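Local structure of fructosamine deglycase FrlB (Bacillus subtilis, 3EUA) at residues 140-143 against 144-148; 254-257 against 258-262. The protein converts a range of fructosamine 6-phosphates to glucose 6-phosphate and a free amino acid. One frame throughout, in Å; residues are numbered along the deposited sequence.

Both contacts are local: contact 1 joins successive turns of one helix, contact 2 the lead-in and first turns of another. They lie in different SIS regions of the chain, their centres about 26 Å apart. Contact 1 sits within helix 137-153, is wholly buried, and relies on an aromatic pair and aliphatic side chains wedged between strand 103-108 and helices 41-50 and 158-190. Contact 2 belongs to helix 256-269, the connection between the parallel strands 246-250 and 273-277. It is only partly buried and depends on charge: an arginine-glutamate salt bridge along the helix, a glutamate turned inward to backbone amides, and an arginine that reaches the second subunit, which contact 1 does not touch.

Contact 1: residues 140-143 against 144-148; sequences VLYQ and IVFGT
Tyr142 and Phe146 are one helical turn apart; Phe146 CG is anti to its carbonyl carbon (chi1 -75°), Tyr142 is turned somewhat further (chi1 -85°), and their side chains run alongside each other in the same direction. Phe146 presents an edge to a face of Tyr142, a T-shaped pair with planes at 82° and centroids 5.2 Å apart. Its CE2 does the touching, over one face of the tyrosine ring and displaced toward its rim, 3.8 Å from Tyr142 CD1. The phenyl ring also meets backbone: Tyr142 O lies in its plane at the edge, 3.4 Å from Phe146 CD2, while accepting the Phe146 N-H at 2.9 Å. With an alanine here instead of the tyrosine, the Phe146 edge would probably lose the face it packs on and Tyr293 O its hydroxyl partner.

On another side of the helix, Leu141 CD1 meets Val145 CG2 at 3.7 Å, the two side chains crossing obliquely beside Ser43. Val140 CG1 and Ile144 CD1 touch more loosely, at 4.2 Å, and both residues pack on Met107 of strand 103-108. Beneath these side chains run successive i to i+4 backbone bonds, from the Ile144 N-H to Val140 O through to the Gly147 N-H, which approaches Gln143 O from above the carbonyl plane. Thr148 turns its OG1 back to Ile144 O, a 2.7 Å bond; that oxygen also accepts from Thr148 N, the two donors arriving from opposite faces of its plane.

Helix 137-153 thus offers aliphatic groups to strand 103-108 and helix 41-50, and Phe146 with part of Tyr142 to helix 158-190. Two polar ends in this buried layer are satisfied by residues remote in sequence: Tyr142 OH bonds to Tyr293 O and Gln143 OE1 to Asn10 N.

Contact 2: residues 254-257 against 258-262; sequences ETRP and LEERA
Arg256 and Glu260 form a salt bridge one turn apart, with Arg256 NE giving its hydrogen to Glu260 OE2 at 2.8 Å. The bond is bent, 138° at the hydrogen, and it reaches the oxygen from above the carboxylate plane; the guanidinium and carboxylate planes stand 78° apart. Arg256 has CG anti to the backbone N (chi1 -180°), which carries the extended chain to the carboxylate, and the glutamate chain crosses it at about a right angle. The other end of the guanidinium is engaged elsewhere: NH1 binds Asp277 OD1 and Gly251 O.

Glu259 turns to another side of the helix. Its OE1 passes 3.5 Å from Arg256 CA and accepts from Gly251 N, while OE2 accepts from Ser201 N. Arg261 leads away from the first turn to the second subunit, where it makes salt bridges with the terminal OXT of Tyr329 and with Glu89.

Backbone bonds run beneath these groups. Thr255 O takes the Leu258 N-H at 2.8 Å, from above its carbonyl plane. Arg256 O receives the Glu260 N-H nearly along the C=O axis at 2.8 Å, together with a weak bond from Glu259 N. Pro257, which has no N-H to give, occupies the first turn, and its carbonyl oxygen accepts from Arg261 N at 3.0 Å. Packing is lighter: Leu258 CD1 lies 3.6 Å from Thr255 O, and Gln66 of the second subunit rests on Pro257 and Leu258.

Helix 256-269 is the crossover between parallel strands 246-250 and 273-277, and Arg256 ties it to both, through Gly251 O just after the first and Asp277 on the second. Lying in the first turns, Glu259 and Glu260 would probably be stabilised by the helix dipole; Glu259 also binds amides just after strands 197-200 and 246-250.

Contact 1: residues 140-143 against 144-148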
# COMPACT_ATOMS: atom_id res chain seq x y z
N VAL A 140 -21.96 -2.01 -6.03
CA VAL A 140 -21.93 -1.32 -7.32
C VAL A 140 -20.54 -1.41 -7.93
O VAL A 140 -20.41 -1.58 -9.12
CB VAL A 140 -22.39 0.17 -7.17
CG1 VAL A 140 -22.02 1.03 -8.37
CG2 VAL A 140 -23.92 0.25 -6.87
N LEU A 141 -19.52 -1.31 -7.10
CA LEU A 141 -18.14 -1.41 -7.58
C LEU A 141 -17.90 -2.77 -8.22
O LEU A 141 -17.30 -2.87 -9.30
CB LEU A 141 -17.15 -1.17 -6.43
CG LEU A 141 -15.65 -1.30 -6.75
CD1 LEU A 141 -15.31 -0.64 -8.07
CD2 LEU A 141 -14.83 -0.70 -5.59
N TYR A 142 -18.34 -3.83 -7.57
CA TYR A 142 -18.22 -5.16 -8.16
C TYR A 142 -19.08 -5.35 -9.43
O TYR A 142 -18.69 -6.08 -10.34
CB TYR A 142 -18.49 -6.28 -7.14
CG TYR A 142 -17.31 -6.72 -6.28
CD1 TYR A 142 -15.98 -6.37 -6.60
CD2 TYR A 142 -17.50 -7.69 -5.30
CE1 TYR A 142 -14.90 -6.86 -5.85
CE2 TYR A 142 -16.41 -8.20 -4.54
CZ TYR A 142 -15.14 -7.76 -4.81
OH TYR A 142 -14.09 -8.25 -4.10
N GLN A 143 -20.25 -4.74 -9.50
CA GLN A 143 -21.03 -4.81 -10.74
C GLN A 143 -20.17 -4.27 -11.91
O GLN A 143 -20.08 -4.88 -13.00
CB GLN A 143 -22.32 -4.01 -10.62
CG GLN A 143 -23.34 -4.50 -9.59
CD GLN A 143 -24.53 -3.56 -9.46
OE1 GLN A 143 -24.98 -2.98 -10.44
NE2 GLN A 143 -25.06 -3.41 -8.25
N ILE A 144 -19.52 -3.13 -11.66
CA ILE A 144 -18.64 -2.50 -12.65
C ILE A 144 -17.43 -3.38 -12.97
O ILE A 144 -17.09 -3.62 -14.15
CB ILE A 144 -18.12 -1.14 -12.14
CG1 ILE A 144 -19.29 -0.16 -11.89
CG2 ILE A 144 -17.13 -0.55 -13.16
CD1 ILE A 144 -18.94 1.22 -11.23
N VAL A 145 -16.75 -3.85 -11.92
CA VAL A 145 -15.52 -4.64 -12.06
C VAL A 145 -15.76 -5.98 -12.76
O VAL A 145 -15.12 -6.26 -13.77
CB VAL A 145 -14.84 -4.81 -10.68
CG1 VAL A 145 -13.73 -5.86 -10.68
CG2 VAL A 145 -14.31 -3.46 -10.24
N PHE A 146 -16.69 -6.79 -12.26
CA PHE A 146 -16.96 -8.08 -12.91
C PHE A 146 -17.60 -7.91 -14.27
O PHE A 146 -17.38 -8.72 -15.17
CB PHE A 146 -17.82 -9.00 -12.04
CG PHE A 146 -17.04 -9.61 -10.89
CD1 PHE A 146 -16.34 -10.79 -11.05
CD2 PHE A 146 -17.02 -8.99 -9.66
CE1 PHE A 146 -15.61 -11.33 -9.99
CE2 PHE A 146 -16.30 -9.53 -8.61
CZ PHE A 146 -15.60 -10.69 -8.79
N GLY A 147 -18.39 -6.85 -14.41
CA GLY A 147 -19.01 -6.53 -15.69
C GLY A 147 -17.96 -6.19 -16.72
O GLY A 147 -18.06 -6.64 -17.84
N THR A 148 -16.98 -5.36 -16.34
CA THR A 148 -15.87 -4.94 -17.22
C THR A 148 -15.07 -6.15 -17.70
O THR A 148 -14.80 -6.28 -18.90
CB THR A 148 -15.00 -3.89 -16.49
OG1 THR A 148 -15.79 -2.70 -16.28
CG2 THR A 148 -13.75 -3.54 -17.31

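Contact 2: residues 254-257 against 258-262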
# COMPACT_ATOMS: atom_id res chain seq x y z
N GLU A 254 -7.30 -16.67 -1.47
CA GLU A 254 -6.11 -17.46 -1.57
C GLU A 254 -5.04 -17.12 -0.54
O GLU A 254 -4.18 -17.93 -0.31
CB GLU A 254 -5.48 -17.31 -2.98
CG GLU A 254 -6.26 -17.86 -4.18
CD GLU A 254 -7.49 -17.06 -4.59
OE1 GLU A 254 -7.78 -16.02 -3.96
OE2 GLU A 254 -8.16 -17.48 -5.57
N THR A 255 -5.10 -15.92 0.05
CA THR A 255 -4.11 -15.46 1.01
C THR A 255 -4.46 -15.77 2.45
O THR A 255 -3.68 -15.43 3.34
CB THR A 255 -3.84 -13.93 0.85
OG1 THR A 255 -4.89 -13.15 1.46
CG2 THR A 255 -3.70 -13.55 -0.61
N ARG A 256 -5.57 -16.45 2.70
CA ARG A 256 -5.94 -16.82 4.06
C ARG A 256 -4.78 -17.49 4.85
O ARG A 256 -4.65 -17.23 6.06
CB ARG A 256 -7.15 -17.72 4.04
CG ARG A 256 -7.61 -18.15 5.41
CD ARG A 256 -8.68 -19.16 5.28
NE ARG A 256 -9.03 -19.70 6.58
CZ ARG A 256 -9.88 -19.13 7.42
NH1 ARG A 256 -10.53 -18.00 7.13
NH2 ARG A 256 -10.10 -19.75 8.57
N PRO A 257 -3.95 -18.36 4.21
CA PRO A 257 -2.82 -18.90 4.99
C PRO A 257 -1.94 -17.83 5.66
O PRO A 257 -1.38 -18.10 6.73
CB PRO A 257 -2.02 -19.66 3.94
CG PRO A 257 -3.05 -20.07 2.90
CD PRO A 257 -3.97 -18.92 2.83
N LEU A 258 -1.79 -16.66 5.02
CA LEU A 258 -1.00 -15.57 5.62
C LEU A 258 -1.65 -15.13 6.92
O LEU A 258 -0.96 -14.93 7.91
CB LEU A 258 -0.89 -14.35 4.68
CG LEU A 258 0.05 -14.39 3.47
CD1 LEU A 258 -0.19 -15.61 2.56
CD2 LEU A 258 -0.00 -13.02 2.69
N GLU A 259 -2.99 -15.01 6.89
CA GLU A 259 -3.80 -14.58 8.03
C GLU A 259 -3.75 -15.63 9.15
O GLU A 259 -3.59 -15.33 10.32
CB GLU A 259 -5.22 -14.28 7.52
CG GLU A 259 -5.24 -13.10 6.49
CD GLU A 259 -6.56 -12.86 5.74
OE1 GLU A 259 -7.26 -13.84 5.33
OE2 GLU A 259 -6.85 -11.65 5.50
N GLU A 260 -3.87 -16.89 8.76
CA GLU A 260 -3.79 -18.00 9.71
C GLU A 260 -2.45 -18.05 10.44
O GLU A 260 -2.40 -18.26 11.64
CB GLU A 260 -4.01 -19.32 8.95
CG GLU A 260 -5.42 -19.46 8.35
CD GLU A 260 -5.65 -20.76 7.53
OE1 GLU A 260 -4.72 -21.29 6.89
OE2 GLU A 260 -6.80 -21.20 7.51
N ARG A 261 -1.36 -17.82 9.71
CA ARG A 261 -0.03 -17.85 10.31
C ARG A 261 0.11 -16.71 11.32
O ARG A 261 0.62 -16.91 12.43
CB ARG A 261 1.04 -17.79 9.22
CG ARG A 261 2.45 -17.90 9.70
CD ARG A 261 3.40 -17.50 8.64
NE ARG A 261 4.78 -17.60 9.09
CZ ARG A 261 5.82 -17.08 8.43
NH1 ARG A 261 5.64 -16.43 7.29
NH2 ARG A 261 7.04 -17.19 8.92
N ALA A 262 -0.36 -15.53 10.93
CA ALA A 262 -0.33 -14.32 11.77
C ALA A 262 -1.13 -14.51 13.06
O ALA A 262 -0.68 -14.16 14.15
CB ALA A 262 -0.85 -13.14 10.97